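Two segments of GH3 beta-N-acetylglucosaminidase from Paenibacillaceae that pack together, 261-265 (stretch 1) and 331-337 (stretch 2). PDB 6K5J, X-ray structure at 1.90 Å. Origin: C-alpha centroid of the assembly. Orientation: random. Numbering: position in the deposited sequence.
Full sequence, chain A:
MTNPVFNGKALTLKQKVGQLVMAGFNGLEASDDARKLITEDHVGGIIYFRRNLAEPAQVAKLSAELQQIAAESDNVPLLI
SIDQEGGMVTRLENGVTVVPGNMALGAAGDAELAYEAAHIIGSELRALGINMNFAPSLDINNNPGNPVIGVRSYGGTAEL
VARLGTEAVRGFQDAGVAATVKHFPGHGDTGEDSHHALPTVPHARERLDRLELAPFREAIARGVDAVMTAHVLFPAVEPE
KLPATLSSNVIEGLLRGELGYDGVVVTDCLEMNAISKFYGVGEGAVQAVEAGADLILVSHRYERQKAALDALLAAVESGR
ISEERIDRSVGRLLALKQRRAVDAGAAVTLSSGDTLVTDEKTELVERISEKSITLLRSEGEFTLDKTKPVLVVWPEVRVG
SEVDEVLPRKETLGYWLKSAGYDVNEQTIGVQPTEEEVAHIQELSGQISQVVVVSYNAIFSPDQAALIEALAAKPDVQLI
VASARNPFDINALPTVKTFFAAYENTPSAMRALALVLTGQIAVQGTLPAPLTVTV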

# COMPACT_ATOMS: atom_id res chain seq x y z
N TYR A 261 15.37 18.07 -2.61
CA TYR A 261 14.70 17.51 -1.45
C TYR A 261 15.66 17.39 -0.28
O TYR A 261 16.66 16.67 -0.36
CB TYR A 261 14.10 16.15 -1.79
CG TYR A 261 13.23 15.64 -0.67
CD1 TYR A 261 12.12 16.36 -0.26
CD2 TYR A 261 13.55 14.47 0.01
CE1 TYR A 261 11.31 15.91 0.77
CE2 TYR A 261 12.75 14.01 1.05
CZ TYR A 261 11.63 14.73 1.42
OH TYR A 261 10.84 14.28 2.45
N ASP A 262 15.36 18.07 0.82
CA ASP A 262 16.17 18.00 2.03
C ASP A 262 15.44 17.31 3.18
O ASP A 262 15.87 17.40 4.33
CB ASP A 262 16.64 19.40 2.45
CG ASP A 262 17.76 19.37 3.50
OD1 ASP A 262 18.65 18.49 3.44
OD2 ASP A 262 17.74 20.24 4.41
N GLY A 263 14.34 16.62 2.89
CA GLY A 263 13.61 15.89 3.90
C GLY A 263 14.19 14.50 4.12
O GLY A 263 15.28 14.16 3.67
N VAL A 264 13.40 13.68 4.81
CA VAL A 264 13.85 12.35 5.21
C VAL A 264 13.71 11.40 4.03
O VAL A 264 12.64 11.31 3.42
CB VAL A 264 13.04 11.86 6.42
CG1 VAL A 264 13.29 10.36 6.66
CG2 VAL A 264 13.38 12.69 7.68
N VAL A 265 14.77 10.67 3.73
CA VAL A 265 14.74 9.66 2.68
C VAL A 265 14.86 8.30 3.34
O VAL A 265 15.81 8.03 4.08
CB VAL A 265 15.84 9.90 1.64
CG1 VAL A 265 15.94 8.72 0.69
CG2 VAL A 265 15.53 11.17 0.86
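Stretch 2, residues 331-337: GRLLALK

This is a small, mixed contact in which one turn of a helix rests on the start of a strand, with a salt bridge at one end and a patch of aliphatic packing at the other. The two stretches together bury 272 Å². They are far apart in sequence: residues that touch are at least 68 positions apart.

Stretch 2, residues 331-337, is helical throughout, and the helix extends beyond it in both directions. Its phi/psi values stay close to -65/-40. Inside the stretch the regular i to i+4 bonds are in place: Ala335 N to Gly331 O at 3.0 Å, Leu336 N to Arg332 O at 3.1 Å and Lys337 N to Leu333 O at 3.0 Å. Stretch 1 arrives as loop at Tyr261 to Gly263 and becomes strand at Val264 and Val265.

The backbones come nearest at Val264 and Arg332, whose CA atoms are 5.8 Å apart. The helix runs across stretch 1 rather than alongside it, and Arg332 reaches back from Val264 toward Asp262. The helix meets stretch 1 through Arg332, Leu333 and Leu336, which fall on one side of it as the i, i+1, i+4 spacing requires. Leu334 points away. Gly331 and Lys337 make no contact, and neither does Ala335, although its CA-to-CB bond points toward stretch 1.

Arg332 provides the polar part. Its CA-to-CB bond points toward stretch 1, and the chain runs out with chi1 m and chi2 and chi3 both t. This extended form carries the guanidinium past Val264 and Gly263 to Asp262. There Arg332 NE donates to Asp262 OD1 at 2.9 Å, and Arg332 NH2 donates to the same OD1 at 3.0 Å. Both bonds belong to the salt bridge. One carboxylate oxygen thus takes two donors, and it lies at the guanidinium edge, near its plane, where the N-H groups can reach it. A weak third bond runs from Arg332 NE to the backbone Asp262 O at 3.2 Å, with an angle of only 123°. Asp262 has chi1 t; its CB points sideways, but the end of its side chain comes nearer to the helix. Arg332 NH1 is hydrogen-bonded elsewhere in the structure.

Gly263 lies beside the arginine chain. Its O is 3.3 Å from Arg332 CD. A CB on this residue would point away from the helix and would clash with Tyr261 OH, at 2.3 Å.

Val264 is the centre of the apolar part and is buried. Its chi1 is t. Val264 CG1 packs on Leu333 CD2 at 3.8 Å, and Val264 CG2 lies 3.9 Å from Leu336 CD2 and also 3.9 Å from Leu333 CD2. The same CG2 also lies 3.6 Å from the backbone Arg332 O and 4.2 Å from Arg332 CB, so the valine sits close against the helix backbone as well. The next strand residue, Val265, is buried but does not touch the helix.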

# COMPACT_ATOMS: atom_id res chain seq x y z
N GLY A 331 20.02 15.18 11.66
CA GLY A 331 19.33 16.46 11.69
C GLY A 331 17.98 16.41 11.00
O GLY A 331 17.00 16.97 11.50
N ARG A 332 17.91 15.74 9.86
CA ARG A 332 16.63 15.63 9.15
C ARG A 332 15.63 14.81 9.95
O ARG A 332 14.44 15.16 10.01
CB ARG A 332 16.84 15.02 7.77
CG ARG A 332 17.78 15.80 6.87
CD ARG A 332 17.89 15.08 5.54
NE ARG A 332 18.68 15.79 4.54
CZ ARG A 332 19.80 15.33 3.99
NH1 ARG A 332 20.29 14.14 4.33
NH2 ARG A 332 20.42 16.05 3.06
N LEU A 333 16.08 13.72 10.58
CA LEU A 333 15.17 12.88 11.37
C LEU A 333 14.69 13.61 12.62
O LEU A 333 13.50 13.56 12.96
CB LEU A 333 15.85 11.56 11.73
CG LEU A 333 16.09 10.69 10.49
CD1 LEU A 333 17.26 9.72 10.70
CD2 LEU A 333 14.80 9.96 10.12
N LEU A 334 15.58 14.31 13.32
CA LEU A 334 15.15 15.05 14.50
C LEU A 334 14.19 16.18 14.14
O LEU A 334 13.25 16.48 14.90
CB LEU A 334 16.38 15.59 15.24
CG LEU A 334 17.31 14.56 15.87
CD1 LEU A 334 18.43 15.22 16.65
CD2 LEU A 334 16.56 13.60 16.77
N ALA A 335 14.38 16.82 12.97
CA ALA A 335 13.48 17.89 12.55
C ALA A 335 12.08 17.35 12.27
O ALA A 335 11.08 17.96 12.66
CB ALA A 335 14.04 18.61 11.32
N LEU A 336 12.00 16.19 11.60
CA LEU A 336 10.71 15.56 11.37
C LEU A 336 10.03 15.20 12.69
O LEU A 336 8.83 15.45 12.89
CB LEU A 336 10.89 14.32 10.49
CG LEU A 336 9.61 13.52 10.24
CD1 LEU A 336 8.55 14.41 9.62
CD2 LEU A 336 9.88 12.29 9.37
N LYS A 337 10.80 14.63 13.62
CA LYS A 337 10.25 14.20 14.89
C LYS A 337 9.71 15.38 15.70
O LYS A 337 8.67 15.27 16.36
CB LYS A 337 11.31 13.44 15.69
CG LYS A 337 11.56 12.02 15.17
CD LYS A 337 12.68 11.34 15.94
CE LYS A 337 12.76 9.85 15.57
NZ LYS A 337 13.65 9.07 16.48